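Local coordinates for branched-chain phosphotransacylase (Enterococcus faecalis, PDB 1YCO), which probably transfers branched-chain acyl groups between coenzyme A and phosphate, as enzymes of the phosphate acetyltransferase and butyryltransferase family do, at residues A[8-13]-A[37-42]; A[15-20]-A[261-266]; A[70-75]-A[249-254]; A[149-154]-A[213-218]; A[182-187]-A[207-212]. All coordinates share one frame; numbering follows the deposited sequence.

Contact 1 (A[8-13]-A[37-42])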
# COMPACT_ATOMS: atom_id res chain seq x y z
N GLY A 8 0.66 -16.58 26.71
CA GLY A 8 2.02 -16.13 26.85
C GLY A 8 2.03 -14.65 27.21
O GLY A 8 2.79 -13.87 26.64
N GLY A 9 1.18 -14.27 28.15
CA GLY A 9 1.09 -12.87 28.54
C GLY A 9 1.86 -12.46 29.77
O GLY A 9 1.81 -11.30 30.17
N SER A 10 2.58 -13.39 30.39
CA SER A 10 3.34 -13.02 31.58
C SER A 10 4.65 -12.35 31.17
O SER A 10 5.74 -12.86 31.42
CB SER A 10 3.63 -14.25 32.42
OG SER A 10 4.20 -13.86 33.66
N GLN A 11 4.53 -11.17 30.55
CA GLN A 11 5.68 -10.42 30.07
C GLN A 11 5.57 -8.94 30.44
O GLN A 11 4.48 -8.37 30.44
CB GLN A 11 5.77 -10.56 28.56
CG GLN A 11 5.59 -11.98 28.07
CD GLN A 11 6.77 -12.88 28.39
OE1 GLN A 11 6.76 -14.07 28.10
NE2 GLN A 11 7.80 -12.30 28.99
N PRO A 12 6.71 -8.29 30.75
CA PRO A 12 6.65 -6.87 31.11
C PRO A 12 5.99 -6.01 30.03
O PRO A 12 5.44 -4.94 30.32
CB PRO A 12 8.12 -6.51 31.36
CG PRO A 12 8.85 -7.41 30.42
CD PRO A 12 8.11 -8.73 30.57
N GLU A 13 6.03 -6.50 28.79
CA GLU A 13 5.42 -5.80 27.67
C GLU A 13 3.89 -5.94 27.79
O GLU A 13 3.15 -4.98 27.59
CB GLU A 13 5.88 -6.39 26.34
CG GLU A 13 7.39 -6.58 26.21
CD GLU A 13 7.88 -7.92 26.73
OE1 GLU A 13 7.22 -8.94 26.42
OE2 GLU A 13 8.92 -7.96 27.42
N ASN A 37 6.68 -18.74 31.35
CA ASN A 37 7.58 -17.84 32.07
C ASN A 37 7.00 -17.53 33.44
O ASN A 37 5.79 -17.55 33.62
CB ASN A 37 7.75 -16.53 31.28
CG ASN A 37 8.90 -15.67 31.81
OD1 ASN A 37 10.05 -16.10 31.83
ND2 ASN A 37 8.58 -14.45 32.22
N GLU A 38 7.86 -17.25 34.42
CA GLU A 38 7.38 -16.97 35.77
C GLU A 38 6.46 -15.74 35.78
O GLU A 38 6.43 -14.97 34.82
CB GLU A 38 8.55 -16.75 36.74
CG GLU A 38 8.11 -16.50 38.19
CD GLU A 38 7.34 -17.68 38.80
OE1 GLU A 38 7.95 -18.44 39.59
OE2 GLU A 38 6.14 -17.84 38.49
N ASN A 39 5.71 -15.58 36.86
CA ASN A 39 4.79 -14.47 37.00
C ASN A 39 5.48 -13.15 37.32
O ASN A 39 6.44 -13.11 38.08
CB ASN A 39 3.76 -14.80 38.08
CG ASN A 39 2.72 -13.73 38.23
OD1 ASN A 39 2.44 -12.97 37.31
ND2 ASN A 39 2.11 -13.67 39.41
N LEU A 40 5.00 -12.07 36.71
CA LEU A 40 5.57 -10.74 36.92
C LEU A 40 4.55 -9.83 37.61
O LEU A 40 4.79 -8.64 37.85
CB LEU A 40 5.98 -10.14 35.57
CG LEU A 40 6.96 -11.00 34.75
CD1 LEU A 40 7.16 -10.38 33.38
CD2 LEU A 40 8.29 -11.11 35.50
N ASP A 41 3.40 -10.41 37.92
CA ASP A 41 2.33 -9.70 38.59
C ASP A 41 2.59 -9.60 40.10
O ASP A 41 2.74 -10.61 40.79
CB ASP A 41 1.01 -10.42 38.32
CG ASP A 41 -0.15 -9.84 39.10
OD1 ASP A 41 -0.41 -8.63 38.97
OD2 ASP A 41 -0.79 -10.61 39.86
N THR A 42 2.64 -8.36 40.58
CA THR A 42 2.87 -8.04 42.00
C THR A 42 1.66 -7.32 42.57
O THR A 42 1.31 -7.49 43.74
CB THR A 42 4.10 -7.12 42.18
OG1 THR A 42 5.31 -7.85 41.90
CG2 THR A 42 4.16 -6.57 43.61
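Two loops at neighbouring strand ends of a parallel sheet meet here, Ser-10 of the one just before helix 12-24 reaching Glu-38 of the one after strand 29-35. Ser-10 OG, anti to its own backbone N (chi1 -172°), donates to Glu-38 O at 2.7 Å; it approaches from 33° out of the carbonyl plane rather than within it. The backbone of Ser-10 answers in the other direction, its O taking a weak bond from Asn-37 ND2 at 3.4 Å. Ser-10 is the centre of an inverse gamma turn, which carries the chain from strand 2-7 into the N-cap, Gln-11. This is the beta-to-helix connection of a parallel alpha/beta layer, in contact with the loop that follows the adjacent strand. Past the cap the contact turns apolar: Leu-40 CD1 lies 3.4 Å from Pro-12 CD, in the first turn of the helix, and 3.6 Å from Gln-11 CA. The partner loop has order of its own. Asn-39 OD1 accepts from Asp-41 N at 2.8 Å in an Asx turn, the donor standing 63° above the amide plane, and the same oxygen is also hydrogen-bonded to Trp-46 NE1.

Contact 2 (A[15-20]-A[261-266])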
# COMPACT_ATOMS: atom_id res chain seq x y z
N LEU A 15 2.35 -6.67 30.56
CA LEU A 15 1.99 -6.02 31.82
C LEU A 15 1.65 -4.54 31.61
O LEU A 15 0.70 -4.02 32.19
CB LEU A 15 3.13 -6.14 32.82
CG LEU A 15 2.76 -5.80 34.26
CD1 LEU A 15 1.78 -6.83 34.80
CD2 LEU A 15 4.02 -5.78 35.10
N GLN A 16 2.44 -3.88 30.77
CA GLN A 16 2.23 -2.47 30.48
C GLN A 16 0.84 -2.27 29.83
O GLN A 16 0.18 -1.25 30.06
CB GLN A 16 3.33 -1.96 29.54
CG GLN A 16 3.86 -0.57 29.87
CD GLN A 16 4.74 -0.00 28.76
OE1 GLN A 16 5.68 -0.66 28.30
NE2 GLN A 16 4.45 1.23 28.34
N LEU A 17 0.42 -3.25 29.03
CA LEU A 17 -0.89 -3.21 28.34
C LEU A 17 -2.04 -3.36 29.32
O LEU A 17 -3.00 -2.59 29.31
CB LEU A 17 -0.99 -4.35 27.31
CG LEU A 17 -2.34 -4.54 26.61
CD1 LEU A 17 -2.74 -3.25 25.90
CD2 LEU A 17 -2.27 -5.70 25.62
N VAL A 18 -1.94 -4.38 30.17
CA VAL A 18 -2.95 -4.66 31.17
C VAL A 18 -3.15 -3.43 32.05
O VAL A 18 -4.27 -2.93 32.21
CB VAL A 18 -2.56 -5.87 32.02
CG1 VAL A 18 -3.59 -6.10 33.11
CG2 VAL A 18 -2.44 -7.10 31.14
N LYS A 19 -2.06 -2.91 32.60
CA LYS A 19 -2.14 -1.74 33.45
C LYS A 19 -2.89 -0.61 32.74
O LYS A 19 -3.85 -0.04 33.28
CB LYS A 19 -0.74 -1.26 33.86
CG LYS A 19 -0.05 -2.21 34.83
CD LYS A 19 1.24 -1.63 35.38
CE LYS A 19 1.88 -2.61 36.38
NZ LYS A 19 3.21 -2.13 36.91
N LYS A 20 -2.46 -0.31 31.52
CA LYS A 20 -3.10 0.74 30.73
C LYS A 20 -4.59 0.45 30.55
O LYS A 20 -5.43 1.32 30.79
CB LYS A 20 -2.43 0.85 29.35
CG LYS A 20 -3.00 1.95 28.48
CD LYS A 20 -2.28 2.01 27.14
CE LYS A 20 -2.84 3.11 26.25
NZ LYS A 20 -2.76 4.47 26.88
N SER A 261 -0.27 0.48 20.37
CA SER A 261 -0.66 -0.35 19.24
C SER A 261 -1.49 -1.53 19.73
O SER A 261 -2.56 -1.81 19.19
CB SER A 261 0.59 -0.83 18.50
OG SER A 261 0.25 -1.74 17.47
N LYS A 262 -1.00 -2.24 20.74
CA LYS A 262 -1.75 -3.38 21.27
C LYS A 262 -3.08 -2.89 21.82
O LYS A 262 -4.12 -3.53 21.62
CB LYS A 262 -0.95 -4.08 22.37
CG LYS A 262 0.33 -4.72 21.89
CD LYS A 262 1.27 -5.06 23.05
CE LYS A 262 2.57 -5.65 22.52
NZ LYS A 262 3.68 -5.60 23.51
N PHE A 263 -3.05 -1.75 22.50
CA PHE A 263 -4.24 -1.18 23.11
C PHE A 263 -5.35 -0.90 22.07
O PHE A 263 -6.53 -1.15 22.33
CB PHE A 263 -3.89 0.11 23.86
CG PHE A 263 -5.01 0.64 24.71
CD1 PHE A 263 -5.49 -0.10 25.79
CD2 PHE A 263 -5.61 1.86 24.41
CE1 PHE A 263 -6.56 0.37 26.56
CE2 PHE A 263 -6.68 2.34 25.17
CZ PHE A 263 -7.16 1.59 26.25
N HIS A 264 -4.96 -0.39 20.91
CA HIS A 264 -5.92 -0.09 19.86
C HIS A 264 -6.65 -1.35 19.38
O HIS A 264 -7.86 -1.32 19.16
CB HIS A 264 -5.25 0.61 18.67
CG HIS A 264 -4.71 1.97 18.99
ND1 HIS A 264 -5.32 2.83 19.88
CD2 HIS A 264 -3.65 2.65 18.49
CE1 HIS A 264 -4.66 3.97 19.92
NE2 HIS A 264 -3.65 3.89 19.08
N SER A 265 -5.90 -2.44 19.21
CA SER A 265 -6.49 -3.70 18.77
C SER A 265 -7.40 -4.24 19.86
O SER A 265 -8.53 -4.68 19.61
CB SER A 265 -5.41 -4.73 18.44
OG SER A 265 -4.68 -4.33 17.28
N LEU A 266 -6.91 -4.18 21.10
CA LEU A 266 -7.69 -4.64 22.23
C LEU A 266 -8.98 -3.82 22.31
O LEU A 266 -10.07 -4.35 22.59
CB LEU A 266 -6.88 -4.49 23.52
CG LEU A 266 -7.64 -4.73 24.83
CD1 LEU A 266 -8.45 -6.01 24.76
CD2 LEU A 266 -6.62 -4.78 25.96
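Lys-20 and Phe-263 both set CG anti to the backbone N (chi1 -178° and -170°), which starts each side chain toward the facing helix. Extended chi2 and chi3 torsions then carry Lys-20 straight out to CE, and the chain bends only at chi4, which places NZ. It runs at about a right angle to the phenylalanine side chain, with CE over one ring face, 3.5 Å above the plane and shifted toward the rim. CE is 3.6 Å from both CD2 and CG of Phe-263, a CH-pi contact, while NZ stands 4.9 Å from the ring centroid, over the face, in cation-pi geometry. The ammonium has stronger partners too, since it forms salt bridges with Glu-24 and Glu-260, so the ring probably supplements a charge already balanced by carboxylates. The two helices follow strands 2-7 and 250-252 and pack on the same side of the parallel sheet, an arrangement resembling a Rossmann-like alpha/beta layer; the segments cross at -53° with their axes 10.0 Å apart. One turn before Lys-20 on the same helix, Leu-17 packs against helix 259-274. Its CD1 lies near the plane of the Phe-263 ring, at the edge, and rests 3.7 Å from the backbone N of that residue. The same methyl meets Leu-266 CD2 at 4.2 Å, while the second branch, CD2, abuts Lys-262 CB at 3.9 Å. Beyond CB the Lys-262 chain extends away, its NZ making a weak hydrogen bond to Asp-257 O.

Contact 3 (A[70-75]-A[249-254])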
# COMPACT_ATOMS: atom_id res chain seq x y z
N ALA A 70 -14.28 -16.76 28.30
CA ALA A 70 -13.54 -15.57 27.89
C ALA A 70 -14.22 -15.06 26.62
O ALA A 70 -14.76 -15.85 25.85
CB ALA A 70 -12.07 -15.92 27.61
N GLN A 71 -14.21 -13.74 26.44
CA GLN A 71 -14.85 -13.08 25.30
C GLN A 71 -13.84 -12.59 24.26
O GLN A 71 -14.22 -12.19 23.15
CB GLN A 71 -15.68 -11.89 25.77
CG GLN A 71 -16.87 -12.23 26.63
CD GLN A 71 -16.49 -12.93 27.93
OE1 GLN A 71 -15.80 -12.36 28.79
NE2 GLN A 71 -16.94 -14.17 28.08
N ILE A 72 -12.57 -12.57 24.62
CA ILE A 72 -11.54 -12.13 23.70
C ILE A 72 -10.25 -12.92 23.90
O ILE A 72 -9.85 -13.19 25.04
CB ILE A 72 -11.21 -10.63 23.89
CG1 ILE A 72 -12.44 -9.77 23.58
CG2 ILE A 72 -10.06 -10.23 22.97
CD1 ILE A 72 -12.28 -8.31 24.00
N LEU A 73 -9.63 -13.31 22.81
CA LEU A 73 -8.38 -14.05 22.86
C LEU A 73 -7.27 -13.10 22.42
O LEU A 73 -7.43 -12.36 21.45
CB LEU A 73 -8.44 -15.26 21.93
CG LEU A 73 -7.21 -16.16 21.94
CD1 LEU A 73 -7.03 -16.76 23.33
CD2 LEU A 73 -7.38 -17.26 20.91
N LEU A 74 -6.15 -13.12 23.14
CA LEU A 74 -5.03 -12.26 22.82
C LEU A 74 -3.70 -13.01 22.85
O LEU A 74 -3.36 -13.65 23.85
CB LEU A 74 -5.00 -11.08 23.79
CG LEU A 74 -4.00 -9.94 23.56
CD1 LEU A 74 -4.55 -8.65 24.14
CD2 LEU A 74 -2.65 -10.29 24.20
N LYS A 75 -2.96 -12.92 21.76
CA LYS A 75 -1.68 -13.60 21.64
C LYS A 75 -0.50 -12.81 22.20
O LYS A 75 -0.04 -11.85 21.59
CB LYS A 75 -1.39 -13.92 20.17
CG LYS A 75 -0.12 -14.73 19.96
CD LYS A 75 0.24 -14.86 18.50
CE LYS A 75 1.16 -13.75 18.06
NZ LYS A 75 2.49 -13.84 18.72
N PRO A 249 -13.33 -12.47 19.19
CA PRO A 249 -12.33 -11.65 18.51
C PRO A 249 -10.94 -12.13 18.91
O PRO A 249 -10.69 -12.40 20.09
CB PRO A 249 -12.61 -10.26 19.04
CG PRO A 249 -14.08 -10.25 19.19
CD PRO A 249 -14.36 -11.62 19.82
N VAL A 250 -10.03 -12.24 17.95
CA VAL A 250 -8.68 -12.68 18.30
C VAL A 250 -7.71 -11.56 18.00
O VAL A 250 -7.62 -11.10 16.87
CB VAL A 250 -8.28 -13.97 17.54
CG1 VAL A 250 -6.95 -14.50 18.07
CG2 VAL A 250 -9.36 -15.02 17.68
N VAL A 251 -7.00 -11.10 19.02
CA VAL A 251 -6.04 -10.02 18.84
C VAL A 251 -4.61 -10.59 18.76
O VAL A 251 -4.18 -11.35 19.63
CB VAL A 251 -6.12 -9.02 20.02
CG1 VAL A 251 -5.15 -7.87 19.80
CG2 VAL A 251 -7.54 -8.50 20.17
N LEU A 252 -3.89 -10.23 17.71
CA LEU A 252 -2.52 -10.69 17.52
C LEU A 252 -1.56 -9.60 17.96
O LEU A 252 -1.64 -8.46 17.50
CB LEU A 252 -2.28 -11.05 16.06
CG LEU A 252 -3.09 -12.24 15.53
CD1 LEU A 252 -2.84 -12.44 14.04
CD2 LEU A 252 -2.73 -13.48 16.31
N THR A 253 -0.66 -9.95 18.87
CA THR A 253 0.32 -9.00 19.38
C THR A 253 1.74 -9.49 19.09
O THR A 253 2.01 -10.69 19.09
CB THR A 253 0.12 -8.81 20.91
OG1 THR A 253 -0.75 -7.69 21.14
CG2 THR A 253 1.44 -8.59 21.63
N SER A 254 2.64 -8.54 18.84
CA SER A 254 4.04 -8.85 18.57
C SER A 254 4.85 -8.03 19.56
O SER A 254 4.57 -6.85 19.76
CB SER A 254 4.42 -8.45 17.15
OG SER A 254 5.80 -8.66 16.91
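Backbone bonds between Leu-73, Lys-75 and the chain from Pro-249 to Val-251 come first, for they set the parallel pairing of strands 72-75 and 250-252. Leu-73 N gives to Pro-249 O at 3.1 Å, Val-251 N to Leu-73 O at 2.8 Å, and Lys-75 N to Val-251 O at 2.9 Å, all nearly straight. Further on, Thr-253 N makes only a weak, bent bond to Lys-75 O, at 3.4 Å.

Apolar contacts fall on both faces of the sheet. Leu-73 CD2 lies beside Val-250 CG1 at 4.0 Å, the two side chains pointing the same way and both touching Met-87 of helix 80-87. On the other face Ile-72 CG2 meets Val-251 CG2 at 4.1 Å, against helix 259-274.

A polar interaction involves the lysine side chain. Lys-75, its CE turned off the extended course at chi3 (92°), passes Leu-252 CD2 with its CD at 3.9 Å. Its NZ then forms a hydrogen bond to Ile-78 O and a weak one, 3.2 Å, to Thr-253 O. Straight amide bonds between apolar side chains on both faces of the sheet thus fix the centre of the pairing, whereas the Lys-75 amine is bound by Ile-78 O and, weakly, by Thr-253 O.

Contact 4 (A[149-154]-A[213-218])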
# COMPACT_ATOMS: atom_id res chain seq x y z
N PRO A 149 -23.25 -0.12 5.44
CA PRO A 149 -21.85 0.23 5.12
C PRO A 149 -21.45 0.22 3.65
O PRO A 149 -21.86 -0.65 2.88
CB PRO A 149 -21.07 -0.80 5.93
CG PRO A 149 -21.97 -1.99 5.89
CD PRO A 149 -23.31 -1.37 6.21
N LYS A 150 -20.62 1.18 3.27
CA LYS A 150 -20.12 1.25 1.91
C LYS A 150 -18.84 0.43 1.86
O LYS A 150 -17.91 0.64 2.65
CB LYS A 150 -19.88 2.70 1.49
CG LYS A 150 -21.17 3.52 1.48
CD LYS A 150 -21.01 4.88 0.85
CE LYS A 150 -22.31 5.70 1.01
NZ LYS A 150 -22.39 6.88 0.09
N ILE A 151 -18.82 -0.53 0.95
CA ILE A 151 -17.70 -1.44 0.78
C ILE A 151 -17.08 -1.29 -0.60
O ILE A 151 -17.66 -1.68 -1.63
CB ILE A 151 -18.16 -2.90 1.00
CG1 ILE A 151 -18.90 -2.97 2.35
CG2 ILE A 151 -16.97 -3.84 0.97
CD1 ILE A 151 -19.50 -4.32 2.68
N ALA A 152 -15.89 -0.72 -0.59
CA ALA A 152 -15.14 -0.47 -1.79
C ALA A 152 -14.13 -1.58 -2.06
O ALA A 152 -13.31 -1.93 -1.20
CB ALA A 152 -14.42 0.87 -1.68
N LEU A 153 -14.21 -2.12 -3.27
CA LEU A 153 -13.30 -3.17 -3.72
C LEU A 153 -12.18 -2.43 -4.45
O LEU A 153 -12.35 -1.97 -5.58
CB LEU A 153 -14.04 -4.11 -4.67
CG LEU A 153 -15.31 -4.67 -4.03
CD1 LEU A 153 -16.01 -5.62 -5.00
CD2 LEU A 153 -14.95 -5.40 -2.74
N LEU A 154 -11.05 -2.32 -3.77
CA LEU A 154 -9.89 -1.61 -4.29
C LEU A 154 -9.12 -2.24 -5.42
O LEU A 154 -8.88 -3.45 -5.44
CB LEU A 154 -8.90 -1.34 -3.16
CG LEU A 154 -9.25 -0.27 -2.15
CD1 LEU A 154 -8.09 -0.18 -1.16
CD2 LEU A 154 -9.44 1.08 -2.86
N ALA A 213 -16.22 5.68 1.66
CA ALA A 213 -16.35 4.25 1.96
C ALA A 213 -16.15 3.94 3.44
O ALA A 213 -15.33 4.58 4.11
CB ALA A 213 -15.37 3.45 1.14
N ASP A 214 -16.88 2.96 3.94
CA ASP A 214 -16.77 2.57 5.34
C ASP A 214 -15.82 1.40 5.55
O ASP A 214 -15.27 1.19 6.64
CB ASP A 214 -18.15 2.24 5.88
CG ASP A 214 -19.08 3.42 5.80
OD1 ASP A 214 -18.80 4.43 6.47
OD2 ASP A 214 -20.08 3.33 5.05
N ILE A 215 -15.64 0.62 4.49
CA ILE A 215 -14.78 -0.53 4.53
C ILE A 215 -14.01 -0.60 3.23
O ILE A 215 -14.57 -0.46 2.14
CB ILE A 215 -15.59 -1.83 4.66
CG1 ILE A 215 -16.43 -1.80 5.94
CG2 ILE A 215 -14.63 -3.04 4.64
CD1 ILE A 215 -17.34 -2.99 6.09
N LEU A 216 -12.71 -0.84 3.35
CA LEU A 216 -11.89 -0.97 2.16
C LEU A 216 -11.51 -2.44 2.10
O LEU A 216 -11.15 -3.02 3.12
CB LEU A 216 -10.65 -0.10 2.28
CG LEU A 216 -10.81 1.42 2.51
CD1 LEU A 216 -9.43 2.07 2.62
CD2 LEU A 216 -11.60 2.04 1.36
N VAL A 217 -11.63 -3.04 0.92
CA VAL A 217 -11.28 -4.43 0.69
C VAL A 217 -10.17 -4.50 -0.37
O VAL A 217 -10.35 -4.08 -1.52
CB VAL A 217 -12.50 -5.26 0.20
CG1 VAL A 217 -12.13 -6.73 0.04
CG2 VAL A 217 -13.65 -5.12 1.16
N VAL A 218 -9.01 -5.02 0.03
CA VAL A 218 -7.85 -5.15 -0.84
C VAL A 218 -7.83 -6.50 -1.54
O VAL A 218 -8.52 -7.42 -1.14
CB VAL A 218 -6.54 -5.00 -0.05
CG1 VAL A 218 -6.47 -3.61 0.56
CG2 VAL A 218 -6.47 -6.08 1.02
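Val-217 overlaps two residues of the strand beside it: its CG2 presses on Ile-151 CG2 at 3.6 Å, and its CB lies 3.8 Å from Leu-153 CD2. The valine and Leu-153 stand side by side and point the same way, whereas it passes Ile-151 at a slant. Ile-215 extends this row, its CD1 coming 4.1 Å from Ile-151 CG1. On the opposite face Ala-152 CB meets Ala-213 CB at 3.9 Å. Strands 150-154 and 215-217 are parallel neighbours inside the mixed sheet of an alpha/beta domain, covered by helix 127-143 on the Ile-151 and Val-217 face and by helix 191-195 on that of Ala-152 and Leu-216. Regular bonds join them from Ile-215 onward, among them Ala-152 N to Ile-215 O and Leu-154 N to Val-217 O. The entry to the pairing is less ordinary. Lys-150 O is gripped by two amides, Ile-215 N at 2.9 Å, nearly along the C=O axis, and Asp-214 N at 2.8 Å, from 23° out of the carbonyl plane. Asp-214 returns the bond through its side chain, OD2 using its anti lone pair to accept Lys-150 N at 2.8 Å. The carboxylate thereby stands in for a main-chain acceptor, while the extended Lys-150 chain leads NZ away from it to a salt bridge with Asp-212.

Contact 5 (A[182-187]-A[207-212])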
# COMPACT_ATOMS: atom_id res chain seq x y z
N GLU A 182 -28.34 -4.98 2.05
CA GLU A 182 -27.74 -4.77 3.36
C GLU A 182 -26.57 -3.80 3.31
O GLU A 182 -26.28 -3.12 4.29
CB GLU A 182 -27.30 -6.11 3.95
CG GLU A 182 -28.45 -7.01 4.36
CD GLU A 182 -27.97 -8.30 4.99
OE1 GLU A 182 -27.42 -9.15 4.25
OE2 GLU A 182 -28.14 -8.45 6.23
N ALA A 183 -25.89 -3.73 2.17
CA ALA A 183 -24.75 -2.82 2.03
C ALA A 183 -24.48 -2.49 0.57
O ALA A 183 -24.97 -3.15 -0.34
CB ALA A 183 -23.50 -3.43 2.66
N THR A 184 -23.69 -1.44 0.37
CA THR A 184 -23.32 -1.04 -0.98
C THR A 184 -21.89 -1.51 -1.24
O THR A 184 -20.95 -0.98 -0.66
CB THR A 184 -23.40 0.49 -1.16
OG1 THR A 184 -24.74 0.93 -0.91
CG2 THR A 184 -23.01 0.87 -2.57
N VAL A 185 -21.74 -2.51 -2.11
CA VAL A 185 -20.43 -3.05 -2.46
C VAL A 185 -20.12 -2.66 -3.91
O VAL A 185 -20.88 -2.99 -4.82
CB VAL A 185 -20.41 -4.60 -2.35
CG1 VAL A 185 -19.01 -5.12 -2.54
CG2 VAL A 185 -20.95 -5.03 -0.98
N PHE A 186 -19.00 -1.96 -4.12
CA PHE A 186 -18.60 -1.54 -5.47
C PHE A 186 -17.09 -1.49 -5.75
O PHE A 186 -16.30 -1.08 -4.90
CB PHE A 186 -19.17 -0.17 -5.82
CG PHE A 186 -18.85 0.28 -7.22
CD1 PHE A 186 -19.54 -0.27 -8.31
CD2 PHE A 186 -17.84 1.18 -7.48
CE1 PHE A 186 -19.23 0.06 -9.62
CE2 PHE A 186 -17.51 1.53 -8.79
CZ PHE A 186 -18.21 0.96 -9.86
N GLY A 187 -16.73 -1.87 -6.96
CA GLY A 187 -15.35 -1.87 -7.41
C GLY A 187 -15.37 -2.16 -8.91
O GLY A 187 -16.40 -2.60 -9.42
N GLY A 207 -20.38 7.58 -8.78
CA GLY A 207 -20.57 6.15 -8.58
C GLY A 207 -21.26 5.89 -7.25
O GLY A 207 -21.57 6.85 -6.54
N PRO A 208 -21.54 4.62 -6.88
CA PRO A 208 -22.20 4.27 -5.62
C PRO A 208 -21.39 4.70 -4.41
O PRO A 208 -21.94 4.95 -3.33
CB PRO A 208 -22.33 2.75 -5.70
CG PRO A 208 -22.39 2.49 -7.17
CD PRO A 208 -21.34 3.43 -7.71
N ILE A 209 -20.08 4.77 -4.58
CA ILE A 209 -19.21 5.19 -3.49
C ILE A 209 -18.31 6.31 -3.95
O ILE A 209 -17.64 6.20 -4.97
CB ILE A 209 -18.35 4.03 -2.97
CG1 ILE A 209 -19.27 2.88 -2.53
CG2 ILE A 209 -17.46 4.53 -1.83
CD1 ILE A 209 -18.56 1.56 -2.24
N MET A 210 -18.31 7.41 -3.21
CA MET A 210 -17.50 8.54 -3.59
C MET A 210 -16.72 9.14 -2.43
O MET A 210 -17.18 10.04 -1.73
CB MET A 210 -18.39 9.58 -4.26
CG MET A 210 -19.07 9.02 -5.52
SD MET A 210 -20.12 10.16 -6.45
CE MET A 210 -21.55 10.22 -5.40
N GLY A 211 -15.51 8.60 -2.24
CA GLY A 211 -14.63 9.06 -1.19
C GLY A 211 -15.16 8.93 0.21
O GLY A 211 -14.55 9.47 1.13
N ASP A 212 -16.29 8.23 0.38
CA ASP A 212 -16.89 8.04 1.69
C ASP A 212 -17.12 6.57 2.06
O ASP A 212 -18.11 6.26 2.72
CB ASP A 212 -18.22 8.82 1.77
CG ASP A 212 -19.32 8.23 0.87
OD1 ASP A 212 -18.98 7.48 -0.08
OD2 ASP A 212 -20.51 8.53 1.10
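The side chains of Phe-186 and Pro-208 cross at about a right angle, with Pro-208 CD over the phenyl face. That carbon sits above the ring centre, 4.0 Å from its plane and only 11° off the normal, a CH-pi contact; CG leans toward the rim, 4.1 Å from Phe-186 CD1. Chi1 of Phe-186 (-177°) puts CG on the proline's side, and chi2 (76°) turns the ring face toward it. Two residues back on the same side of the strand, Thr-184 also runs at about a right angle to the proline, its CG2 touching Pro-208 CB at 3.7 Å. The methyl is anti to the backbone N, while OG1 beside that N is hydrogen-bonded to His-148 NE2, so one branch of the threonine is apolar in use and the other polar. Strand 184-189 is the outermost of the mixed sheet at this end within the chain, and the loop leading to strand 215-217 lays its proline and isoleucine across one of its faces. Ile-209 wedges in beside them, CD1 lying 3.8 Å from Thr-184 O and 4.0 Å from Phe-186 CB, with Lys-150 of the next strand also touching the side chain. Beyond it the loop folds back on itself: Met-210 N donates to Asp-212 OD1 at 3.2 Å, meeting the carboxylate from above its plane.

The five contacts fall into two groups, one in each alpha/beta part of the chain. Contacts 1, 2 and 3 belong to the parallel sheet and its helices: contacts 1 and 2 share helix 12-24, and Leu-17 of contact 2 rests on Leu-74 of contact 3; the centres of contacts 2 and 3 are about 11 Å apart. Contacts 4 and 5 have centres about 7 Å apart, and their strands 150-154 and 184-189 are neighbours in the mixed sheet. Between the groups, contacts 3 and 4 have centres about 25 Å apart and nearest atoms about 15 Å. Along the chain, contacts 4 and 5 are nested within contact 3. In relatives the active site lies in the cleft between such domains.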